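Local coordinates for catechol 2,3-dioxygenase (Pseudomonas sp. KL28, PDB 3HPY), which probably catalyses the iron(II)-dependent extradiol cleavage of catechol by molecular oxygen to 2-hydroxy-6-oxohexa-2,4-dienoate, assembled as a homotetramer, at residues C[13-18]-C[57-62]; C[28-33]-C[145-150]; C[71-76]-C[118-123]; C[99-104]-C[122-127]. One frame throughout, in Å; residues are numbered along the deposited sequence.

Interaction 1 (C[13-18]-C[57-62]); sequences QVRVLN and IIREAD
Strands 9-16 and 56-60, the first and last of the N-terminal beta-alpha-beta-beta-beta module of this vicinal oxygen chelate protein, pair in parallel, the axes of the short strand segments crossing at -35°. Four main-chain hydrogen bonds set the register, Gln13 beside Ile57 through Val16 beside Glu60. Val14 N meets Ile57 O at 2.9 Å, nearly along the C=O axis (170°), whereas Val16 N reaches Arg59 O at 3.0 Å from above the carbonyl plane.

Arg15 can be followed atom by atom. Its CB lies 3.2 Å from Arg59 O and also packs on Ala61 CB, just where the second strand has ended. CG occupies the crowded position between backbone N and carbonyl carbon (chi1 37°), which leads the chain over the same methyl. CD keeps contact with it, 3.5 Å from Ala61 CB. Beyond that the extended chain leaves the strand pair: NE makes a weak bond to Ala64 O, and NH1 a salt bridge to Asp67. The same carboxylate binds Arg59 NH2, so one acid serves two like charges lying on one face and probably eases their repulsion.

On the other face, Val16 CG1 rests against Ile58 CG2 at 4.1 Å. Back on the arginine face, Gln13, bent at its second torsion, gives OE1 to Arg42 and makes a weak bond of 3.1 Å from NE2 to Ile57 O, the acceptor already held by Val14 N.

Interaction 2 (C[28-33]-C[145-150]); sequences NVLGLV and HGIAPI
Two peptide N-H groups of segment 145-150 dock on the carbonyls where helix 19-29 runs out, and these bonds form the innermost shell. Ile147 N points almost straight at Val29 O, 2.9 Å away, with 172° at the hydrogen and the donor in the carbonyl plane. Ala148 N takes Leu30 O at 2.8 Å, but more bent and from above that plane. Successive carbonyls, Val29 and Leu30, are thus gripped by successive amides of the linker.

Gly31, the first residue to leave helical backbone angles, has positive phi (78°), and its CA lies 3.2 Å from His145 O. A beta carbon on Gly31 would clash with His145 O at 2.3 Å, so the close approach relies on glycine. A water closes the far end of the contact, donating to Gly31 O and Pro149 O and bridging the two backbones.

Around this polar core come apolar side chains. Leu30, with CG anti to its backbone N, brings CD1 to within 4.0 Å of Ile147 CD1, the two chains crossing obliquely. The Pro149 ring is crossed at about a right angle by both Leu30 and Leu32, with Leu32 CD1 3.8 Å from Pro149 CG.

Outer neighbours hold this shell in place. Arg229 binds Gly146 O and Trp48 makes a weak bond to Ala148 O. Phe219 of strand 213-220 packs on Leu30, Leu32 and Pro149, while Ala230 and Ile233 of helix 224-236 touch Ile147, so the junction lies between the N-terminal module and elements of the iron-binding half.

Interaction 3 (C[71-76]-C[118-123]); sequences FKVLDK and IELYAE
Parallel strands 65-73 and 117-121, neighbours inside the eight-stranded N-terminal sheet and neither at its edge, form the close-packed part of this contact. Phe71 N donates to Glu119 O at 2.7 Å and Val73 N to Tyr121 O, while Tyr121 N returns a bond to Phe71 O. On one face the Tyr121 ring, its CG in the crowded position (chi1 66°), folds over Lys72, whose CA sits 4.0 Å from the ring centroid in a CH-pi contact. Lys72 CB lies over the same ring face, 3.8 Å from Tyr121 CZ. The other face is apolar: Ile118 CG2 meets the edge of the Phe71 ring in its plane, 3.9 Å from CD2, and Val73 crosses Leu120 at about a right angle. Just past the strand, Ala122 CB still wedges against Val73 CG2 at 3.7 Å.

Only the exposed end is loose: Lys76 CD, not the ammonium, meets Glu123 OE2 at 3.1 Å, and NZ stays 4.9 Å from that oxygen.

That spacing implies at most a long-range attraction there, probably weakened by solvent, whereas Lys72 spends its charge on salt bridges to Asp52 and to Asp278 of a neighbouring subunit, linking the sheet to the assembly.

Interaction 4 (C[99-104]-C[122-127]); sequences GEMLET and AEKTCV
Glu103 and Thr125 face each other, both directing their beta carbons into the contact, and their side chains cross obliquely. Glu103 bends at its second torsion (chi2 -57°), curling the carboxylate back so that OE1 lies 3.2 Å from Thr125 OG1. Thr125 turns OG1 beside its own backbone N (chi1 -56°), and this places the hydroxyl near Glu103 CB as well, at 3.5 Å. Alongside this pair runs the one backbone hydrogen bond across the contact, from Thr125 N to Glu103 O at 3.0 Å, 168° at the hydrogen and nearly along the C=O axis.

Glu103 is the third residue of a type II beta turn, Met101 to Thr104, closed by Thr104 N on Met101 O at 3.1 Å. The turn belongs to the loop between strands 93-96 and 107-111, and it abuts the chain leaving strand 117-121 through a single bridge, Thr104 with Lys124. Thr104 OG1 is held within the turn by donating to Leu102 O at 2.7 Å.

Thr104 and Lys124 lie side by side and point the same way, with Thr104 OG1 3.8 Å from Lys124 CE. The lysine chain is extended until it bends at its third torsion. Its ammonium then passes beyond the turn to Ser54 O and His11 ND1, with a weaker bond to Tyr121 OH, while Met101 CE stands 4.3 Å from NZ.

In the fold
From the N terminus, interaction 1 closes first, bringing strand 56-60 back beside strand 9-16 around a loop that contains helix 19-29. Interaction 2 starts within that loop and crosses it, running from the helix end to the linker before strand 151-159, which bears the iron ligand His154. Interactions 3 and 4 both fall within its long span. They begin separately, at the end of strand 65-73 and in the loop after strand 93-96, but finish on the same piece of chain and share Ala122 and Glu123. Interactions 1 and 3 lie in one sheet. Interaction 4, between two loops, touches interaction 1 where Met101 packs on Ile57, while interaction 2 connects the two halves of the subunit.

Interaction 1 (C[13-18]-C[57-62])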
loop_
_atom_site.group_PDB
_atom_site.type_symbol
_atom_site.label_atom_id
_atom_site.label_comp_id
_atom_site.label_asym_id
_atom_site.label_seq_id
_atom_site.Cartn_x
_atom_site.Cartn_y
_atom_site.Cartn_z
ATOM N N GLN C 13 10.648 -22.410 20.657
ATOM C CA GLN C 13 10.395 -22.445 22.095
ATOM C C GLN C 13 11.236 -21.349 22.733
ATOM O O GLN C 13 12.464 -21.449 22.788
ATOM C CB GLN C 13 10.766 -23.804 22.698
ATOM C CG GLN C 13 10.581 -23.863 24.219
ATOM C CD GLN C 13 9.237 -24.431 24.638
ATOM O OE1 GLN C 13 9.068 -25.648 24.740
ATOM N NE2 GLN C 13 8.269 -23.550 24.874
ATOM N N VAL C 14 10.559 -20.305 23.203
ATOM C CA VAL C 14 11.211 -19.152 23.815
ATOM C C VAL C 14 10.767 -18.995 25.270
ATOM O O VAL C 14 9.613 -19.260 25.618
ATOM C CB VAL C 14 10.873 -17.852 23.027
ATOM C CG1 VAL C 14 11.487 -16.635 23.712
ATOM C CG2 VAL C 14 11.395 -17.960 21.605
ATOM N N ARG C 15 11.696 -18.562 26.109
ATOM C CA ARG C 15 11.432 -18.371 27.527
ATOM C C ARG C 15 11.295 -16.895 27.899
ATOM O O ARG C 15 12.069 -16.061 27.452
ATOM C CB ARG C 15 12.555 -19.019 28.336
ATOM C CG ARG C 15 13.940 -18.874 27.714
ATOM C CD ARG C 15 15.000 -19.460 28.637
ATOM N NE ARG C 15 16.359 -19.057 28.280
ATOM C CZ ARG C 15 17.108 -19.654 27.359
ATOM N NH1 ARG C 15 16.643 -20.699 26.684
ATOM N NH2 ARG C 15 18.328 -19.198 27.110
ATOM N N VAL C 16 10.291 -16.578 28.706
ATOM C CA VAL C 16 10.068 -15.205 29.138
ATOM C C VAL C 16 10.179 -15.116 30.661
ATOM O O VAL C 16 9.914 -16.088 31.369
ATOM C CB VAL C 16 8.674 -14.695 28.707
ATOM C CG1 VAL C 16 8.629 -14.496 27.197
ATOM C CG2 VAL C 16 7.612 -15.679 29.137
ATOM N N LEU C 17 10.579 -13.950 31.154
ATOM C CA LEU C 17 10.731 -13.722 32.590
ATOM C C LEU C 17 9.377 -13.739 33.308
ATOM O O LEU C 17 9.268 -14.249 34.425
ATOM C CB LEU C 17 11.416 -12.378 32.830
ATOM C CG LEU C 17 12.674 -12.083 32.004
ATOM C CD1 LEU C 17 13.112 -10.639 32.220
ATOM C CD2 LEU C 17 13.782 -13.045 32.391
ATOM N N ASN C 18 8.356 -13.164 32.674
ATOM C CA ASN C 18 7.016 -13.127 33.254
ATOM C C ASN C 18 6.023 -13.735 32.277
ATOM O O ASN C 18 5.658 -13.124 31.271
ATOM C CB ASN C 18 6.600 -11.688 33.576
ATOM C CG ASN C 18 5.307 -11.618 34.381
ATOM O OD1 ASN C 18 4.276 -12.174 33.992
ATOM N ND2 ASN C 18 5.360 -10.926 35.509
ATOM N N ILE C 57 5.910 -21.069 21.356
ATOM C CA ILE C 57 5.580 -21.495 22.709
ATOM C C ILE C 57 6.481 -20.811 23.734
ATOM O O ILE C 57 7.705 -20.813 23.600
ATOM C CB ILE C 57 5.724 -23.034 22.882
ATOM C CG1 ILE C 57 5.087 -23.780 21.703
ATOM C CG2 ILE C 57 4.992 -23.472 24.132
ATOM C CD1 ILE C 57 6.053 -24.147 20.601
ATOM N N ILE C 58 5.871 -20.226 24.760
ATOM C CA ILE C 58 6.646 -19.549 25.782
ATOM C C ILE C 58 6.643 -20.311 27.096
ATOM O O ILE C 58 5.691 -21.033 27.418
ATOM C CB ILE C 58 6.138 -18.109 26.019
ATOM C CG1 ILE C 58 4.616 -18.101 26.122
ATOM C CG2 ILE C 58 6.607 -17.210 24.885
ATOM C CD1 ILE C 58 4.041 -16.808 26.624
ATOM N N ARG C 59 7.727 -20.139 27.844
ATOM C CA ARG C 59 7.914 -20.800 29.128
ATOM C C ARG C 59 8.612 -19.853 30.107
ATOM O O ARG C 59 9.698 -19.343 29.815
ATOM C CB ARG C 59 8.765 -22.056 28.929
ATOM C CG ARG C 59 9.158 -22.774 30.207
ATOM C CD ARG C 59 9.951 -24.046 29.893
ATOM N NE ARG C 59 11.268 -23.779 29.314
ATOM C CZ ARG C 59 12.365 -23.545 30.026
ATOM N NH1 ARG C 59 12.308 -23.542 31.353
ATOM N NH2 ARG C 59 13.522 -23.324 29.415
ATOM N N GLU C 60 7.991 -19.623 31.263
ATOM C CA GLU C 60 8.567 -18.729 32.268
ATOM C C GLU C 60 9.861 -19.316 32.798
ATOM O O GLU C 60 9.846 -20.238 33.611
ATOM C CB GLU C 60 7.595 -18.507 33.434
ATOM C CG GLU C 60 8.101 -17.488 34.455
ATOM C CD GLU C 60 7.135 -17.247 35.598
ATOM O OE1 GLU C 60 5.994 -16.807 35.346
ATOM O OE2 GLU C 60 7.521 -17.495 36.758
ATOM N N ALA C 61 10.986 -18.784 32.335
ATOM C CA ALA C 61 12.273 -19.285 32.780
ATOM C C ALA C 61 13.043 -18.230 33.553
ATOM O O ALA C 61 12.699 -17.048 33.544
ATOM C CB ALA C 61 13.087 -19.761 31.594
ATOM N N ASP C 62 14.095 -18.676 34.226
ATOM C CA ASP C 62 14.923 -17.788 35.016
ATOM C C ASP C 62 15.567 -16.719 34.130
ATOM O O ASP C 62 15.917 -15.637 34.605
ATOM C CB ASP C 62 15.993 -18.604 35.741
ATOM C CG ASP C 62 16.639 -17.836 36.869
ATOM O OD1 ASP C 62 17.497 -18.420 37.571
ATOM O OD2 ASP C 62 16.285 -16.647 37.051
#

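Interaction 2 (C[28-33]-C[145-150])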
loop_
_atom_site.group_PDB
_atom_site.type_symbol
_atom_site.label_atom_id
_atom_site.label_comp_id
_atom_site.label_asym_id
_atom_site.label_seq_id
_atom_site.Cartn_x
_atom_site.Cartn_y
_atom_site.Cartn_z
ATOM N N ASN C 28 -2.466 -10.419 22.653
ATOM C CA ASN C 28 -3.183 -9.171 22.427
ATOM C C ASN C 28 -2.398 -8.113 21.660
ATOM O O ASN C 28 -2.985 -7.204 21.073
ATOM C CB ASN C 28 -3.637 -8.615 23.772
ATOM C CG ASN C 28 -4.561 -9.563 24.497
ATOM O OD1 ASN C 28 -4.623 -9.570 25.724
ATOM N ND2 ASN C 28 -5.296 -10.369 23.736
ATOM N N VAL C 29 -1.076 -8.223 21.673
ATOM C CA VAL C 29 -0.239 -7.276 20.956
ATOM C C VAL C 29 0.240 -7.856 19.630
ATOM O O VAL C 29 -0.078 -7.321 18.573
ATOM C CB VAL C 29 0.997 -6.866 21.769
ATOM C CG1 VAL C 29 1.838 -5.878 20.960
ATOM C CG2 VAL C 29 0.567 -6.254 23.093
ATOM N N LEU C 30 1.012 -8.942 19.678
ATOM C CA LEU C 30 1.503 -9.544 18.439
ATOM C C LEU C 30 0.360 -10.205 17.683
ATOM O O LEU C 30 0.458 -10.444 16.488
ATOM C CB LEU C 30 2.600 -10.578 18.716
ATOM C CG LEU C 30 3.254 -11.167 17.457
ATOM C CD1 LEU C 30 3.796 -10.047 16.584
ATOM C CD2 LEU C 30 4.369 -12.122 17.853
ATOM N N GLY C 31 -0.723 -10.514 18.387
ATOM C CA GLY C 31 -1.862 -11.124 17.729
ATOM C C GLY C 31 -1.776 -12.606 17.415
ATOM O O GLY C 31 -2.376 -13.061 16.438
ATOM N N LEU C 32 -1.021 -13.362 18.208
ATOM C CA LEU C 32 -0.945 -14.807 18.007
ATOM C C LEU C 32 -2.169 -15.430 18.663
ATOM O O LEU C 32 -2.732 -14.869 19.612
ATOM C CB LEU C 32 0.309 -15.396 18.661
ATOM C CG LEU C 32 1.607 -15.428 17.848
ATOM C CD1 LEU C 32 1.779 -14.154 17.070
ATOM C CD2 LEU C 32 2.777 -15.666 18.772
ATOM N N VAL C 33 -2.565 -16.593 18.156
ATOM C CA VAL C 33 -3.709 -17.338 18.664
ATOM C C VAL C 33 -3.222 -18.386 19.676
ATOM O O VAL C 33 -2.453 -19.273 19.323
ATOM C CB VAL C 33 -4.446 -18.042 17.486
ATOM C CG1 VAL C 33 -5.625 -18.851 17.996
ATOM C CG2 VAL C 33 -4.919 -16.990 16.473
ATOM N N HIS C 145 -6.729 -8.630 14.977
ATOM C CA HIS C 145 -6.474 -8.741 16.406
ATOM C C HIS C 145 -4.992 -8.517 16.631
ATOM O O HIS C 145 -4.172 -9.407 16.390
ATOM C CB HIS C 145 -6.880 -10.125 16.910
ATOM C CG HIS C 145 -6.691 -10.310 18.383
ATOM N ND1 HIS C 145 -7.469 -9.668 19.319
ATOM C CD2 HIS C 145 -5.829 -11.088 19.077
ATOM C CE1 HIS C 145 -7.100 -10.045 20.530
ATOM N NE2 HIS C 145 -6.106 -10.907 20.411
ATOM N N GLY C 146 -4.647 -7.321 17.096
ATOM C CA GLY C 146 -3.248 -7.009 17.302
ATOM C C GLY C 146 -2.567 -7.015 15.947
ATOM O O GLY C 146 -3.233 -6.919 14.919
ATOM N N ILE C 147 -1.246 -7.128 15.937
ATOM C CA ILE C 147 -0.487 -7.140 14.689
ATOM C C ILE C 147 -0.956 -8.301 13.806
ATOM O O ILE C 147 -1.125 -8.149 12.590
ATOM C CB ILE C 147 1.014 -7.263 14.999
ATOM C CG1 ILE C 147 1.415 -6.117 15.933
ATOM C CG2 ILE C 147 1.836 -7.213 13.714
ATOM C CD1 ILE C 147 2.864 -6.160 16.395
ATOM N N ALA C 148 -1.155 -9.452 14.439
ATOM C CA ALA C 148 -1.645 -10.671 13.797
ATOM C C ALA C 148 -0.868 -11.131 12.562
ATOM O O ALA C 148 -1.385 -11.106 11.453
ATOM C CB ALA C 148 -3.129 -10.498 13.452
ATOM N N PRO C 149 0.370 -11.602 12.748
ATOM C CA PRO C 149 1.154 -12.054 11.593
ATOM C C PRO C 149 0.568 -13.308 10.943
ATOM O O PRO C 149 -0.298 -13.966 11.526
ATOM C CB PRO C 149 2.538 -12.271 12.188
ATOM C CG PRO C 149 2.214 -12.749 13.582
ATOM C CD PRO C 149 1.111 -11.806 14.009
ATOM N N ILE C 150 1.063 -13.630 9.747
ATOM C CA ILE C 150 0.590 -14.765 8.955
ATOM C C ILE C 150 1.315 -16.101 9.150
ATOM O O ILE C 150 0.716 -17.155 8.971
ATOM C CB ILE C 150 0.607 -14.402 7.445
ATOM C CG1 ILE C 150 -0.554 -13.451 7.127
ATOM C CG2 ILE C 150 0.480 -15.653 6.588
ATOM C CD1 ILE C 150 -0.445 -12.091 7.790
HETATM O O HOH W 1 -1.525 -14.477 13.976
#

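Interaction 3 (C[71-76]-C[118-123])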
loop_
_atom_site.group_PDB
_atom_site.type_symbol
_atom_site.label_atom_id
_atom_site.label_comp_id
_atom_site.label_asym_id
_atom_site.label_seq_id
_atom_site.Cartn_x
_atom_site.Cartn_y
_atom_site.Cartn_z
ATOM N N PHE C 71 11.728 -27.681 12.885
ATOM C CA PHE C 71 11.334 -27.652 11.479
ATOM C C PHE C 71 10.445 -28.849 11.151
ATOM O O PHE C 71 10.798 -29.990 11.455
ATOM C CB PHE C 71 12.567 -27.738 10.584
ATOM C CG PHE C 71 13.411 -26.501 10.569
ATOM C CD1 PHE C 71 13.111 -25.461 9.703
ATOM C CD2 PHE C 71 14.549 -26.400 11.372
ATOM C CE1 PHE C 71 13.929 -24.348 9.624
ATOM C CE2 PHE C 71 15.378 -25.279 11.298
ATOM C CZ PHE C 71 15.067 -24.257 10.423
ATOM N N LYS C 72 9.301 -28.603 10.517
ATOM C CA LYS C 72 8.440 -29.717 10.145
ATOM C C LYS C 72 8.992 -30.313 8.857
ATOM O O LYS C 72 9.453 -29.570 7.987
ATOM C CB LYS C 72 6.999 -29.257 9.927
ATOM C CG LYS C 72 6.080 -30.404 9.547
ATOM C CD LYS C 72 4.618 -30.053 9.654
ATOM C CE LYS C 72 3.763 -31.228 9.216
ATOM N NZ LYS C 72 2.322 -30.981 9.504
ATOM N N VAL C 73 8.983 -31.643 8.742
ATOM C CA VAL C 73 9.480 -32.305 7.526
ATOM C C VAL C 73 8.293 -32.936 6.788
ATOM O O VAL C 73 7.190 -32.992 7.328
ATOM C CB VAL C 73 10.537 -33.397 7.842
ATOM C CG1 VAL C 73 11.670 -32.798 8.671
ATOM C CG2 VAL C 73 9.889 -34.570 8.569
ATOM N N LEU C 74 8.514 -33.423 5.573
ATOM C CA LEU C 74 7.418 -33.987 4.794
ATOM C C LEU C 74 6.594 -35.052 5.518
ATOM O O LEU C 74 5.369 -34.906 5.652
ATOM C CB LEU C 74 7.941 -34.546 3.470
ATOM C CG LEU C 74 6.888 -34.859 2.390
ATOM C CD1 LEU C 74 6.061 -33.615 2.049
ATOM C CD2 LEU C 74 7.596 -35.351 1.147
ATOM N N ASP C 75 7.249 -36.115 5.980
ATOM C CA ASP C 75 6.550 -37.204 6.680
ATOM C C ASP C 75 7.462 -38.007 7.617
ATOM O O ASP C 75 8.662 -37.738 7.721
ATOM C CB ASP C 75 5.915 -38.151 5.653
ATOM C CG ASP C 75 6.862 -38.493 4.515
ATOM O OD1 ASP C 75 8.014 -38.886 4.798
ATOM O OD2 ASP C 75 6.460 -38.370 3.339
ATOM N N LYS C 76 6.881 -38.999 8.291
ATOM C CA LYS C 76 7.634 -39.833 9.220
ATOM C C LYS C 76 8.815 -40.497 8.520
ATOM O O LYS C 76 9.902 -40.584 9.082
ATOM C CB LYS C 76 6.712 -40.886 9.846
ATOM C CG LYS C 76 5.617 -40.286 10.722
ATOM C CD LYS C 76 4.523 -41.305 11.035
ATOM C CE LYS C 76 3.654 -41.563 9.811
ATOM N NZ LYS C 76 2.808 -42.784 9.942
ATOM N N ILE C 118 18.310 -27.737 17.580
ATOM C CA ILE C 118 17.385 -27.779 16.455
ATOM C C ILE C 118 16.486 -29.004 16.582
ATOM O O ILE C 118 16.906 -30.043 17.085
ATOM C CB ILE C 118 18.155 -27.862 15.124
ATOM C CG1 ILE C 118 19.230 -26.776 15.077
ATOM C CG2 ILE C 118 17.200 -27.703 13.954
ATOM C CD1 ILE C 118 18.694 -25.364 15.027
ATOM N N GLU C 119 15.245 -28.875 16.133
ATOM C CA GLU C 119 14.300 -29.979 16.196
ATOM C C GLU C 119 13.700 -30.259 14.824
ATOM O O GLU C 119 13.537 -29.352 14.017
ATOM C CB GLU C 119 13.176 -29.665 17.187
ATOM C CG GLU C 119 13.431 -30.139 18.610
ATOM C CD GLU C 119 12.229 -29.940 19.503
ATOM O OE1 GLU C 119 11.093 -29.933 18.979
ATOM O OE2 GLU C 119 12.410 -29.807 20.734
ATOM N N LEU C 120 13.384 -31.524 14.573
ATOM C CA LEU C 120 12.775 -31.956 13.318
ATOM C C LEU C 120 11.611 -32.874 13.684
ATOM O O LEU C 120 11.784 -33.822 14.451
ATOM C CB LEU C 120 13.796 -32.722 12.465
ATOM C CG LEU C 120 14.531 -32.012 11.321
ATOM C CD1 LEU C 120 14.985 -30.625 11.724
ATOM C CD2 LEU C 120 15.708 -32.855 10.915
ATOM N N TYR C 121 10.422 -32.579 13.166
ATOM C CA TYR C 121 9.260 -33.408 13.446
ATOM C C TYR C 121 8.404 -33.507 12.204
ATOM O O TYR C 121 8.469 -32.646 11.329
ATOM C CB TYR C 121 8.415 -32.812 14.576
ATOM C CG TYR C 121 7.771 -31.482 14.231
ATOM C CD1 TYR C 121 8.498 -30.293 14.299
ATOM C CD2 TYR C 121 6.427 -31.413 13.858
ATOM C CE1 TYR C 121 7.899 -29.060 14.011
ATOM C CE2 TYR C 121 5.819 -30.193 13.568
ATOM C CZ TYR C 121 6.558 -29.020 13.652
ATOM O OH TYR C 121 5.934 -27.812 13.418
ATOM N N ALA C 122 7.589 -34.553 12.140
ATOM C CA ALA C 122 6.712 -34.754 10.993
ATOM C C ALA C 122 5.252 -34.675 11.393
ATOM O O ALA C 122 4.370 -34.592 10.537
ATOM C CB ALA C 122 6.996 -36.105 10.352
ATOM N N GLU C 123 4.987 -34.690 12.691
ATOM C CA GLU C 123 3.609 -34.659 13.144
ATOM C C GLU C 123 3.251 -33.528 14.095
ATOM O O GLU C 123 4.021 -33.156 14.985
ATOM C CB GLU C 123 3.241 -36.007 13.774
ATOM C CG GLU C 123 3.265 -37.179 12.796
ATOM C CD GLU C 123 2.949 -38.507 13.472
ATOM O OE1 GLU C 123 1.865 -38.615 14.087
ATOM O OE2 GLU C 123 3.782 -39.438 13.386
#

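Interaction 4 (C[99-104]-C[122-127])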
loop_
_atom_site.group_PDB
_atom_site.type_symbol
_atom_site.label_atom_id
_atom_site.label_comp_id
_atom_site.label_asym_id
_atom_site.label_seq_id
_atom_site.Cartn_x
_atom_site.Cartn_y
_atom_site.Cartn_z
ATOM N N GLY C 99 3.993 -36.437 22.226
ATOM C CA GLY C 99 3.163 -36.060 23.346
ATOM C C GLY C 99 3.888 -35.146 24.315
ATOM O O GLY C 99 3.244 -34.404 25.047
ATOM N N GLU C 100 5.222 -35.190 24.328
ATOM C CA GLU C 100 5.989 -34.346 25.244
ATOM C C GLU C 100 5.505 -32.912 25.062
ATOM O O GLU C 100 5.381 -32.158 26.029
ATOM C CB GLU C 100 7.491 -34.460 24.953
ATOM C CG GLU C 100 8.375 -34.050 26.117
ATOM C CD GLU C 100 8.443 -32.551 26.297
ATOM O OE1 GLU C 100 8.914 -32.090 27.356
ATOM O OE2 GLU C 100 8.030 -31.830 25.366
ATOM N N MET C 101 5.230 -32.560 23.806
ATOM C CA MET C 101 4.706 -31.250 23.430
ATOM C C MET C 101 3.246 -31.484 23.040
ATOM O O MET C 101 2.924 -32.474 22.380
ATOM C CB MET C 101 5.471 -30.671 22.230
ATOM C CG MET C 101 6.402 -29.513 22.565
ATOM S SD MET C 101 7.184 -28.728 21.100
ATOM C CE MET C 101 5.844 -27.723 20.485
ATOM N N LEU C 102 2.367 -30.579 23.456
ATOM C CA LEU C 102 0.945 -30.690 23.150
ATOM C C LEU C 102 0.682 -30.869 21.656
ATOM O O LEU C 102 1.298 -30.207 20.814
ATOM C CB LEU C 102 0.209 -29.445 23.644
ATOM C CG LEU C 102 -0.843 -29.608 24.734
ATOM C CD1 LEU C 102 -1.316 -28.234 25.170
ATOM C CD2 LEU C 102 -1.999 -30.435 24.218
ATOM N N GLU C 103 -0.235 -31.781 21.349
ATOM C CA GLU C 103 -0.642 -32.085 19.981
ATOM C C GLU C 103 0.511 -32.329 19.016
ATOM O O GLU C 103 0.324 -32.289 17.797
ATOM C CB GLU C 103 -1.527 -30.957 19.458
ATOM C CG GLU C 103 -2.697 -30.661 20.375
ATOM C CD GLU C 103 -3.569 -31.880 20.623
ATOM O OE1 GLU C 103 -4.210 -32.372 19.670
ATOM O OE2 GLU C 103 -3.611 -32.353 21.776
ATOM N N THR C 104 1.691 -32.611 19.564
ATOM C CA THR C 104 2.879 -32.854 18.754
ATOM C C THR C 104 3.398 -34.291 18.772
ATOM O O THR C 104 3.303 -35.002 19.785
ATOM C CB THR C 104 4.021 -31.944 19.198
ATOM O OG1 THR C 104 3.515 -30.617 19.376
ATOM C CG2 THR C 104 5.137 -31.933 18.153
ATOM N N ALA C 122 7.589 -34.553 12.140
ATOM C CA ALA C 122 6.712 -34.754 10.993
ATOM C C ALA C 122 5.252 -34.675 11.393
ATOM O O ALA C 122 4.370 -34.592 10.537
ATOM C CB ALA C 122 6.996 -36.105 10.352
ATOM N N GLU C 123 4.987 -34.690 12.691
ATOM C CA GLU C 123 3.609 -34.659 13.144
ATOM C C GLU C 123 3.251 -33.528 14.095
ATOM O O GLU C 123 4.021 -33.156 14.985
ATOM C CB GLU C 123 3.241 -36.007 13.774
ATOM C CG GLU C 123 3.265 -37.179 12.796
ATOM C CD GLU C 123 2.949 -38.507 13.472
ATOM O OE1 GLU C 123 1.865 -38.615 14.087
ATOM O OE2 GLU C 123 3.782 -39.438 13.386
ATOM N N LYS C 124 2.060 -32.986 13.877
ATOM C CA LYS C 124 1.512 -31.905 14.679
ATOM C C LYS C 124 0.088 -31.684 14.201
ATOM O O LYS C 124 -0.153 -31.402 13.024
ATOM C CB LYS C 124 2.337 -30.629 14.514
ATOM C CG LYS C 124 1.781 -29.449 15.302
ATOM C CD LYS C 124 2.725 -28.248 15.289
ATOM C CE LYS C 124 3.893 -28.419 16.255
ATOM N NZ LYS C 124 4.702 -27.166 16.345
ATOM N N THR C 125 -0.852 -31.820 15.123
ATOM C CA THR C 125 -2.265 -31.669 14.818
ATOM C C THR C 125 -2.616 -30.425 14.010
ATOM O O THR C 125 -2.142 -29.327 14.299
ATOM C CB THR C 125 -3.095 -31.665 16.117
ATOM O OG1 THR C 125 -2.822 -32.860 16.857
ATOM C CG2 THR C 125 -4.581 -31.598 15.807
ATOM N N CYS C 126 -3.448 -30.621 12.991
ATOM C CA CYS C 126 -3.919 -29.546 12.128
ATOM C C CYS C 126 -5.224 -29.016 12.701
ATOM O O CYS C 126 -6.225 -29.736 12.724
ATOM C CB CYS C 126 -4.167 -30.066 10.707
ATOM S SG CYS C 126 -5.091 -28.911 9.637
ATOM N N VAL C 127 -5.213 -27.765 13.158
ATOM C CA VAL C 127 -6.404 -27.151 13.747
ATOM C C VAL C 127 -7.123 -26.234 12.761
ATOM O O VAL C 127 -8.282 -25.869 12.980
ATOM C CB VAL C 127 -6.044 -26.323 15.006
ATOM C CG1 VAL C 127 -7.310 -25.977 15.796
ATOM C CG2 VAL C 127 -5.071 -27.103 15.876
#